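Local coordinates for ATP-dependent DNA helicase uvsW (Enterobacteria phage T4, PDB 1RIF), which uses ATP hydrolysis to unwind duplex DNA in the 3'-5' direction and drives branch migration of Holliday junctions in phage recombination and repair, at residues S30-A33 against D34-F38; T171-A174 against D175-D179; R181-S184 against H185-K189; V209-W212 against Q213-V216; S261-D264 against G265-N268. The protein carries 1 engineered substitution. All blocks are in the same frame, centred on the assembly; numbering follows the deposited sequence.

Contact 1. Residues S30-A33 against D34-F38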
# COMPACT_ATOMS: atom_id res chain seq x y z
N SER A 30 0.88 -0.12 19.45
CA SER A 30 1.15 -1.54 19.61
C SER A 30 -0.18 -2.26 19.78
O SER A 30 -1.21 -1.64 20.05
CB SER A 30 2.00 -1.80 20.85
OG SER A 30 1.19 -1.88 22.01
N PHE A 31 -0.15 -3.57 19.60
CA PHE A 31 -1.34 -4.38 19.77
C PHE A 31 -0.94 -5.79 20.10
O PHE A 31 0.19 -6.21 19.85
CB PHE A 31 -2.23 -4.32 18.52
CG PHE A 31 -1.59 -4.86 17.27
CD1 PHE A 31 -1.65 -6.22 16.98
CD2 PHE A 31 -0.93 -4.01 16.38
CE1 PHE A 31 -1.06 -6.72 15.81
CE2 PHE A 31 -0.34 -4.50 15.22
CZ PHE A 31 -0.40 -5.85 14.93
N GLU A 32 -1.87 -6.52 20.69
CA GLU A 32 -1.65 -7.89 21.09
C GLU A 32 -1.64 -8.79 19.86
O GLU A 32 -2.56 -8.73 19.05
CB GLU A 32 -2.79 -8.29 22.01
CG GLU A 32 -2.49 -9.38 22.99
CD GLU A 32 -3.70 -9.69 23.85
OE1 GLU A 32 -4.59 -10.44 23.38
OE2 GLU A 32 -3.78 -9.15 24.98
N ALA A 33 -0.60 -9.61 19.72
CA ALA A 33 -0.52 -10.52 18.59
C ALA A 33 -1.45 -11.71 18.84
O ALA A 33 -1.45 -12.29 19.93
CB ALA A 33 0.90 -11.01 18.40
N ASP A 34 -2.25 -12.08 17.85
CA ASP A 34 -3.17 -13.20 18.01
C ASP A 34 -2.38 -14.50 18.09
O ASP A 34 -1.60 -14.82 17.19
CB ASP A 34 -4.16 -13.24 16.84
CG ASP A 34 -5.17 -14.37 16.96
OD1 ASP A 34 -5.87 -14.43 18.00
OD2 ASP A 34 -5.27 -15.19 16.02
N GLY A 35 -2.57 -15.25 19.17
CA GLY A 35 -1.86 -16.51 19.29
C GLY A 35 -0.61 -16.46 20.15
O GLY A 35 0.07 -17.48 20.29
N TYR A 36 -0.28 -15.30 20.70
CA TYR A 36 0.88 -15.20 21.57
C TYR A 36 0.45 -16.05 22.77
O TYR A 36 -0.73 -16.04 23.14
CB TYR A 36 1.14 -13.74 22.00
CG TYR A 36 0.43 -13.31 23.27
CD1 TYR A 36 0.96 -13.62 24.53
CD2 TYR A 36 -0.81 -12.65 23.22
CE1 TYR A 36 0.27 -13.30 25.70
CE2 TYR A 36 -1.50 -12.33 24.39
CZ TYR A 36 -0.96 -12.66 25.62
OH TYR A 36 -1.64 -12.37 26.77
N ARG A 37 1.39 -16.76 23.35
CA ARG A 37 1.17 -17.67 24.49
C ARG A 37 1.64 -18.99 23.92
O ARG A 37 2.15 -19.84 24.65
CB ARG A 37 -0.30 -17.79 24.93
CG ARG A 37 -0.80 -16.68 25.86
CD ARG A 37 -1.99 -17.15 26.70
NE ARG A 37 -2.66 -16.10 27.48
CZ ARG A 37 -3.47 -15.17 26.97
NH1 ARG A 37 -3.72 -15.13 25.67
NH2 ARG A 37 -4.06 -14.29 27.76
N PHE A 38 1.49 -19.12 22.61
CA PHE A 38 1.91 -20.32 21.89
C PHE A 38 3.22 -20.03 21.21
O PHE A 38 3.89 -20.94 20.72
CB PHE A 38 0.87 -20.72 20.85
CG PHE A 38 -0.39 -21.26 21.44
CD1 PHE A 38 -1.44 -20.41 21.74
CD2 PHE A 38 -0.50 -22.61 21.74
CE1 PHE A 38 -2.59 -20.90 22.34
CE2 PHE A 38 -1.65 -23.11 22.34
CZ PHE A 38 -2.70 -22.26 22.64
O HOH W 1 -3.87 -11.11 26.61
O HOH W 2 -5.49 -12.68 25.02

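Contact 2. Residues T171-A174 against D175-D179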
# COMPACT_ATOMS: atom_id res chain seq x y z
N THR A 171 -2.14 -14.12 -13.47
CA THR A 171 -2.36 -14.22 -14.91
C THR A 171 -3.59 -13.42 -15.33
O THR A 171 -3.58 -12.76 -16.36
CB THR A 171 -2.58 -15.67 -15.34
OG1 THR A 171 -1.36 -16.41 -15.15
CG2 THR A 171 -2.98 -15.74 -16.79
N GLN A 172 -4.64 -13.49 -14.52
CA GLN A 172 -5.88 -12.79 -14.80
C GLN A 172 -5.69 -11.28 -14.79
O GLN A 172 -6.22 -10.57 -15.65
CB GLN A 172 -6.94 -13.18 -13.77
CG GLN A 172 -8.31 -12.58 -14.03
CD GLN A 172 -9.33 -12.90 -12.94
OE1 GLN A 172 -9.60 -14.06 -12.63
NE2 GLN A 172 -9.91 -11.85 -12.37
N MET A 173 -4.92 -10.78 -13.82
CA MET A 173 -4.67 -9.35 -13.71
C MET A 173 -3.93 -8.83 -14.93
O MET A 173 -4.25 -7.77 -15.47
CB MET A 173 -3.86 -9.04 -12.45
CG MET A 173 -3.64 -7.55 -12.16
SD MET A 173 -5.13 -6.68 -11.59
CE MET A 173 -5.01 -6.96 -9.83
N ALA A 174 -2.91 -9.58 -15.35
CA ALA A 174 -2.10 -9.22 -16.51
C ALA A 174 -2.97 -9.22 -17.75
O ALA A 174 -2.87 -8.32 -18.59
CB ALA A 174 -0.94 -10.20 -16.66
N ASP A 175 -3.82 -10.23 -17.88
CA ASP A 175 -4.70 -10.32 -19.02
C ASP A 175 -5.71 -9.17 -19.03
O ASP A 175 -5.99 -8.61 -20.09
CB ASP A 175 -5.41 -11.67 -19.03
CG ASP A 175 -4.48 -12.82 -19.36
OD1 ASP A 175 -3.30 -12.55 -19.67
OD2 ASP A 175 -4.93 -13.99 -19.30
N ASP A 176 -6.25 -8.82 -17.86
CA ASP A 176 -7.22 -7.73 -17.79
C ASP A 176 -6.61 -6.44 -18.28
O ASP A 176 -7.19 -5.75 -19.11
CB ASP A 176 -7.72 -7.54 -16.36
CG ASP A 176 -8.57 -8.69 -15.86
OD1 ASP A 176 -9.11 -9.45 -16.70
OD2 ASP A 176 -8.70 -8.84 -14.62
N PHE A 177 -5.43 -6.10 -17.74
CA PHE A 177 -4.71 -4.88 -18.10
C PHE A 177 -4.52 -4.76 -19.61
O PHE A 177 -4.63 -3.67 -20.18
CB PHE A 177 -3.33 -4.85 -17.41
CG PHE A 177 -3.36 -4.33 -15.99
CD1 PHE A 177 -4.44 -4.59 -15.14
CD2 PHE A 177 -2.29 -3.59 -15.49
CE1 PHE A 177 -4.45 -4.11 -13.83
CE2 PHE A 177 -2.30 -3.11 -14.18
CZ PHE A 177 -3.38 -3.37 -13.35
N VAL A 178 -4.22 -5.88 -20.26
CA VAL A 178 -4.02 -5.89 -21.70
C VAL A 178 -5.37 -5.81 -22.43
O VAL A 178 -5.47 -5.22 -23.51
CB VAL A 178 -3.23 -7.16 -22.16
CG1 VAL A 178 -3.03 -7.16 -23.67
CG2 VAL A 178 -1.86 -7.19 -21.47
N ASP A 179 -6.42 -6.40 -21.85
CA ASP A 179 -7.74 -6.34 -22.49
C ASP A 179 -8.24 -4.90 -22.53
O ASP A 179 -8.85 -4.48 -23.52
CB ASP A 179 -8.75 -7.22 -21.75
CG ASP A 179 -10.08 -7.32 -22.47
OD1 ASP A 179 -10.09 -7.68 -23.67
OD2 ASP A 179 -11.13 -7.04 -21.85

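Contact 3. Residues R181-S184 against H185-K189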
# COMPACT_ATOMS: atom_id res chain seq x y z
N ARG A 181 -6.43 -2.41 -22.76
CA ARG A 181 -5.53 -1.81 -23.73
C ARG A 181 -4.76 -0.65 -23.14
O ARG A 181 -4.29 0.23 -23.87
CB ARG A 181 -6.27 -1.38 -24.99
CG ARG A 181 -6.95 -2.54 -25.69
CD ARG A 181 -7.41 -2.15 -27.08
NE ARG A 181 -8.41 -3.08 -27.57
CZ ARG A 181 -8.90 -3.05 -28.81
NH1 ARG A 181 -8.46 -2.15 -29.67
NH2 ARG A 181 -9.82 -3.93 -29.18
N LEU A 182 -4.63 -0.64 -21.82
CA LEU A 182 -3.87 0.40 -21.13
C LEU A 182 -2.41 -0.07 -21.03
O LEU A 182 -1.50 0.74 -20.80
CB LEU A 182 -4.45 0.65 -19.73
CG LEU A 182 -5.87 1.23 -19.70
CD1 LEU A 182 -6.41 1.23 -18.28
CD2 LEU A 182 -5.85 2.64 -20.27
N PHE A 183 -2.20 -1.37 -21.21
CA PHE A 183 -0.87 -1.98 -21.15
C PHE A 183 -0.76 -3.10 -22.18
O PHE A 183 -1.76 -3.61 -22.66
CB PHE A 183 -0.60 -2.59 -19.76
CG PHE A 183 -0.57 -1.60 -18.64
CD1 PHE A 183 -1.75 -1.15 -18.06
CD2 PHE A 183 0.64 -1.10 -18.17
CE1 PHE A 183 -1.73 -0.21 -17.03
CE2 PHE A 183 0.68 -0.16 -17.13
CZ PHE A 183 -0.52 0.28 -16.57
N SER A 184 0.48 -3.47 -22.49
CA SER A 184 0.77 -4.58 -23.41
C SER A 184 1.47 -5.63 -22.54
O SER A 184 1.99 -5.30 -21.47
CB SER A 184 1.69 -4.13 -24.54
OG SER A 184 2.97 -3.79 -24.04
N HIS A 185 1.50 -6.89 -22.98
CA HIS A 185 2.14 -7.93 -22.17
C HIS A 185 3.63 -7.74 -21.92
O HIS A 185 4.13 -8.06 -20.84
CB HIS A 185 1.90 -9.32 -22.77
CG HIS A 185 0.63 -9.95 -22.28
ND1 HIS A 185 -0.48 -10.11 -23.08
CD2 HIS A 185 0.28 -10.39 -21.05
CE1 HIS A 185 -1.46 -10.62 -22.36
NE2 HIS A 185 -1.03 -10.80 -21.13
N ALA A 186 4.34 -7.21 -22.92
CA ALA A 186 5.77 -6.98 -22.76
C ALA A 186 6.03 -6.02 -21.60
O ALA A 186 7.15 -5.95 -21.08
CB ALA A 186 6.35 -6.41 -24.06
N MET A 187 5.00 -5.29 -21.20
CA MET A 187 5.08 -4.32 -20.10
C MET A 187 4.74 -4.91 -18.71
O MET A 187 4.88 -4.25 -17.69
CB MET A 187 4.12 -3.16 -20.37
CG MET A 187 4.33 -2.42 -21.69
SD MET A 187 2.97 -1.26 -22.00
CE MET A 187 3.34 0.05 -20.82
N ILE A 188 4.28 -6.16 -18.68
CA ILE A 188 3.88 -6.78 -17.42
C ILE A 188 4.59 -8.11 -17.15
O ILE A 188 4.39 -9.09 -17.87
CB ILE A 188 2.36 -6.99 -17.41
CG1 ILE A 188 1.65 -5.66 -17.67
CG2 ILE A 188 1.92 -7.61 -16.08
CD1 ILE A 188 0.17 -5.78 -17.97
N LYS A 189 5.41 -8.12 -16.11
CA LYS A 189 6.15 -9.31 -15.72
C LYS A 189 5.43 -10.03 -14.59
O LYS A 189 5.16 -9.45 -13.54
CB LYS A 189 7.56 -8.94 -15.24
CG LYS A 189 8.38 -10.12 -14.76
CD LYS A 189 9.64 -9.69 -14.04
CE LYS A 189 10.43 -10.92 -13.59
NZ LYS A 189 11.45 -10.60 -12.54

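Contact 4. Residues V209-W212 against Q213-V216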
# COMPACT_ATOMS: atom_id res chain seq x y z
N VAL A 209 3.67 -8.35 -11.27
CA VAL A 209 2.53 -8.93 -10.58
C VAL A 209 2.83 -10.27 -9.92
O VAL A 209 3.38 -11.18 -10.56
CB VAL A 209 1.35 -9.12 -11.55
CG1 VAL A 209 0.14 -9.68 -10.81
CG2 VAL A 209 1.01 -7.79 -12.23
N GLY A 210 2.47 -10.39 -8.66
CA GLY A 210 2.70 -11.63 -7.94
C GLY A 210 1.84 -11.80 -6.70
O GLY A 210 0.96 -10.99 -6.41
N THR A 211 2.09 -12.88 -5.98
CA THR A 211 1.34 -13.18 -4.77
C THR A 211 2.25 -12.88 -3.59
O THR A 211 3.45 -12.68 -3.76
CB THR A 211 0.95 -14.67 -4.73
OG1 THR A 211 2.14 -15.46 -4.71
CG2 THR A 211 0.13 -15.04 -5.95
N TRP A 212 1.67 -12.84 -2.39
CA TRP A 212 2.44 -12.58 -1.18
C TRP A 212 3.55 -13.59 -0.93
O TRP A 212 4.65 -13.22 -0.52
CB TRP A 212 1.52 -12.57 0.05
CG TRP A 212 0.89 -11.23 0.30
CD1 TRP A 212 -0.41 -10.88 0.12
CD2 TRP A 212 1.56 -10.06 0.79
NE1 TRP A 212 -0.60 -9.56 0.47
CE2 TRP A 212 0.60 -9.03 0.88
CE3 TRP A 212 2.89 -9.78 1.15
CZ2 TRP A 212 0.91 -7.74 1.33
CZ3 TRP A 212 3.21 -8.50 1.60
CH2 TRP A 212 2.22 -7.49 1.69
N GLN A 213 3.26 -14.87 -1.16
CA GLN A 213 4.25 -15.90 -0.90
C GLN A 213 5.50 -15.77 -1.76
O GLN A 213 6.59 -16.13 -1.33
CB GLN A 213 3.64 -17.30 -1.04
CG GLN A 213 3.50 -17.83 -2.44
CD GLN A 213 3.27 -19.33 -2.44
OE1 GLN A 213 4.02 -20.07 -1.82
NE2 GLN A 213 2.23 -19.78 -3.15
N THR A 214 5.35 -15.27 -2.98
CA THR A 214 6.49 -15.08 -3.86
C THR A 214 7.22 -13.82 -3.43
O THR A 214 8.42 -13.83 -3.19
CB THR A 214 6.06 -14.90 -5.32
OG1 THR A 214 5.57 -16.15 -5.82
CG2 THR A 214 7.23 -14.43 -6.18
N VAL A 215 6.46 -12.74 -3.34
CA VAL A 215 6.96 -11.43 -2.97
C VAL A 215 7.77 -11.39 -1.67
O VAL A 215 8.83 -10.76 -1.62
CB VAL A 215 5.78 -10.43 -2.89
CG1 VAL A 215 6.18 -9.17 -2.16
CG2 VAL A 215 5.30 -10.11 -4.29
N VAL A 216 7.29 -12.07 -0.64
CA VAL A 216 7.99 -12.09 0.65
C VAL A 216 9.40 -12.69 0.57
O VAL A 216 10.26 -12.39 1.40
CB VAL A 216 7.15 -12.86 1.70
CG1 VAL A 216 7.99 -13.16 2.93
CG2 VAL A 216 5.93 -12.04 2.11
O HOH W 3 3.53 -14.91 -7.52
O HOH W 4 1.54 -17.94 -4.78

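Contact 5. Residues S261-D264 against G265-N268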
# COMPACT_ATOMS: atom_id res chain seq x y z
N SER A 261 -13.90 -6.30 2.47
CA SER A 261 -14.00 -6.90 3.80
C SER A 261 -12.88 -6.46 4.75
O SER A 261 -11.99 -7.25 5.07
CB SER A 261 -13.98 -8.42 3.65
OG SER A 261 -14.84 -8.85 2.62
N LEU A 262 -12.93 -5.22 5.23
CA LEU A 262 -11.89 -4.73 6.13
C LEU A 262 -11.97 -5.33 7.54
O LEU A 262 -13.04 -5.75 8.00
CB LEU A 262 -11.94 -3.20 6.24
CG LEU A 262 -12.00 -2.43 4.92
CD1 LEU A 262 -11.92 -0.95 5.22
CD2 LEU A 262 -10.88 -2.87 4.01
N ARG A 263 -10.82 -5.35 8.22
CA ARG A 263 -10.71 -5.89 9.57
C ARG A 263 -10.95 -4.83 10.66
O ARG A 263 -10.16 -4.69 11.60
CB ARG A 263 -9.34 -6.54 9.75
CG ARG A 263 -9.02 -7.56 8.67
CD ARG A 263 -7.77 -8.34 8.99
NE ARG A 263 -7.95 -9.19 10.17
CZ ARG A 263 -7.02 -9.99 10.66
NH1 ARG A 263 -5.82 -10.06 10.08
NH2 ARG A 263 -7.28 -10.73 11.74
N ASP A 264 -12.05 -4.09 10.52
CA ASP A 264 -12.42 -3.03 11.46
C ASP A 264 -12.28 -3.43 12.93
O ASP A 264 -11.70 -2.70 13.73
CB ASP A 264 -13.86 -2.58 11.21
CG ASP A 264 -14.08 -2.09 9.80
OD1 ASP A 264 -13.29 -1.23 9.34
OD2 ASP A 264 -15.04 -2.56 9.15
N GLY A 265 -12.84 -4.59 13.28
CA GLY A 265 -12.78 -5.05 14.66
C GLY A 265 -11.61 -5.94 15.06
O GLY A 265 -11.64 -6.55 16.13
N LYS A 266 -10.59 -6.01 14.21
CA LYS A 266 -9.42 -6.84 14.51
C LYS A 266 -8.32 -5.99 15.14
O LYS A 266 -8.12 -4.83 14.77
CB LYS A 266 -8.92 -7.52 13.24
CG LYS A 266 -9.85 -8.59 12.67
CD LYS A 266 -9.80 -9.89 13.48
CE LYS A 266 -10.67 -9.84 14.73
NZ LYS A 266 -12.13 -9.84 14.41
N ALA A 267 -7.60 -6.57 16.10
CA ALA A 267 -6.52 -5.88 16.81
C ALA A 267 -5.43 -5.29 15.90
O ALA A 267 -4.89 -4.22 16.18
CB ALA A 267 -5.88 -6.83 17.82
N ASN A 268 -5.14 -5.98 14.80
CA ASN A 268 -4.10 -5.56 13.87
C ASN A 268 -4.49 -4.56 12.78
O ASN A 268 -3.64 -4.22 11.95
CB ASN A 268 -3.46 -6.79 13.23
CG ASN A 268 -4.46 -7.64 12.47
OD1 ASN A 268 -4.13 -8.75 12.04
ND2 ASN A 268 -5.68 -7.14 12.31

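Contact 1. Residues S30-A33 against D34-F38
The first torsions of Glu32 and Tyr36 bring the Glu32 methylene to the ring of Tyr36. CG of Glu32 stands anti to its N (chi1 -154°), and the chain runs extended from there to the carboxylate. Tyr36 holds CG between its N and its carbonyl carbon (chi1 89°). The methylene of Glu32 then lies against one corner of the ring, CG to Tyr36 CE2 at 3.4 Å. Carboxylate and ring planes are 62° apart, so the two groups do not stack. Ala33 O sits near the ring plane, at the edge, 3.4 Å from Tyr36 CD2. The same oxygen accepts a weak hydrogen bond from Tyr36 N at 3.3 Å. This bond closes a type II turn from Ala33 to Tyr36. Gly35 has positive phi there, where a side chain would press on the preceding carbonyl oxygen. A second type II turn follows from Gly35 to Phe38. The pair of turns leads the chain from strand 30-32 of the N-terminal domain toward helix 40-43. Tyr36 also meets Phe42 edge-to-face.

The carboxylate of Glu32 is reached through water on both oxygens. One water donates to OE2 at 2.6 Å and is also bonded to Tyr36 OH. Another donates to OE1 and accepts from Arg37 NH1 at 3.1 Å. Glu32 OE1 and Arg37 NH1 remain 5.3 Å apart. The opposite charges are therefore bridged by water without a direct salt bridge, and the water and the exposed setting probably weaken their attraction.

Contact 2. Residues T171-A174 against D175-D179
Met173 and Phe177, four residues apart on helix 167-180, meet at a slant. Met173 has CG anti to its backbone N (chi1 -175°), and its chain then bends at the next two torsions. This brings SD to 3.5 Å from CE1 of Phe177. The sulfur is 4.5 Å from the ring centroid and 56° off the ring normal. It is a Met-aromatic contact of oblique geometry.

Thr171 and Asp175 lie side by side and point the same way. The methyl CG2 of Thr171 is 3.6 Å from Asp175 OD2. Gln172 and Asp176 cross at a slant, with amide and carboxylate planes 54° apart. There CG of Gln172 approaches Asp176 OD2 at 3.8 Å.

Four backbone bonds of the i to i+4 type hold these pairs one turn apart. The shortest runs from Asp176 N to Gln172 O at 2.8 Å. Phe177 N to Met173 O is the straightest.

The helix flanks the parallel sheet of the P-loop helicase domain. Met173, Ala174 and Phe177 are its buried residues here, while Gln172 and Asp175 are exposed. Asp176 touches Ser142, part of the predicted ATP site, and Asp175 OD1 bonds to His185 NE2. Met173 and Phe177 pack on helix 141-155 and strand 159-163. Ala174 reaches strand 188-190, at the edge of the parallel sheet.

Contact 3. Residues R181-S184 against H185-K189
Ser184 and Met187 make the most extensive contact, with Phe183 beside them. OG of Ser184 lies 3.0 Å from CG of Met187 and close to its sulfur. The Met187 chain runs extended through chi2 and bends at chi3 (74°), which turns its methyl toward Phe183. Ser184 N gives a weak hydrogen bond to Met187 SD at 3.4 Å. Ser184 O accepts from Met187 N, though the place of that nitrogen is less sure.

Phe183 crosses Met187 at about a right angle. Its CD2 is 4.0 Å from Met187 CE, oblique to the ring. Its CB meets the CD1 end of Ile188 at 3.7 Å. Ile188 N is bonded to His185 O at 2.9 Å. Residues 185-187 thus form a short 3-10 turn that brings the chain round into the strand.

This turn links helix 167-180 to strand 188-190, an outermost strand of the parallel helicase sheet. Phe183 meets the Phe177 ring with planes at about 30°, and it also touches Ala149 of helix 141-155. Met187 touches Leu153 of that helix. Ile188 packs on Ala174 and Phe177 of helix 167-180 and on Val207 and Val209 of strand 207-210.

Contact 4. Residues V209-W212 against Q213-V216
Thr211 stands at the N-cap position of helix 212-215 and meets Gln213 and Thr214 within its first turn. The site is a strand-to-helix junction at the end of strand 207-210, in the parallel sheet of the ATP-binding domain.

Backbone hydrogen bonds set the turn. Thr211 O takes a good bond from Val215 N at 3.0 Å, with an N-H...O angle of 169°. A weak one comes from Thr214 N at 3.3 Å. Trp212 O accepts from Val216 N.

Water joins the polar side chains. One water accepts from Thr211 N and is bonded to Thr214 OG1 at 2.9 Å. Another is bonded to Thr211 OG1 and accepts from Gln213 NE2 at 2.6 Å. Thr211 OG1 and Gln213 CG both lie between their own N and carbonyl carbon (chi1 62° and 81°). The two side chains run alongside each other, and the amide end of Gln213 comes to the shared water.

Apolar contact falls to Trp212 and Val216. Both also touch Ser241 of helix 239-245. Within the turn, the methyl CG2 of Val216 lies near the indole plane, at the ring edge, 3.9 Å from Trp212 CE3.

Contact 5. Residues S261-D264 against G265-N268
Arg263 reaches across the turn to both Lys266 and Asn268. Its guanidinium lies beside the aliphatic part of Lys266. NH2 is 3.2 Å from Lys266 CD, which lies near the guanidinium plane at its edge. NE of Arg263 is equally near Lys266 CG. Asn268 covers one face of the guanidinium. Its ND2 stands 3.5 Å above the plane, over the centre, and amide and guanidinium planes are 84° apart. OD1 of Asn268 comes to 2.9 Å from Arg263 NH1, but the angle is too poor for a hydrogen bond. NH1 has a better partner in Tyr272 OH of helix 269-276.

These groups are set by a type I beta turn from Arg263 to Lys266, in the loop that leads from strand 254-258 to helix 269-276. Lys266 N donates to Arg263 O at 3.0 Å. The donor stands above the carbonyl plane, 58° out of it. Arg263 is also the centre of an inverse gamma turn, marked by a weak bond from Asp264 N to Leu262 O at 3.2 Å.

Torsions complete the placement. Arg263 bends at chi3 (67°), which brings the guanidinium beside Lys266. The Lys266 chain curls at three successive torsions, and its NZ stays 5.6 Å from Arg263 NH2. Further out, Leu262 touches Asn134, and Ser261 touches His235 of the predicted DEAH box.

The chain holds the N-terminal and ATP-binding domains of a longer helicase. Contacts 2, 3 and 4 are partly buried; contacts 1 and 5 lie at the surface. Contacts 2 and 3 join directly: Phe177 packs on Phe183, and Asp175 probably bonds to His185. Contacts 3 and 4 are joined side by side in the parallel sheet, probably by a hydrogen bond from Val209 N to Lys189 O. Contacts 1 and 5 touch, Phe31 packing on Ala267 and Asn268, so the N-terminal domain meets the helicase domain there. Chemistry follows place. Contacts 2 and 3 add methionine and phenylalanine packing. Water bridges mark contacts 1 and 4, while contact 5 sets a guanidinium against an amide and a lysine chain.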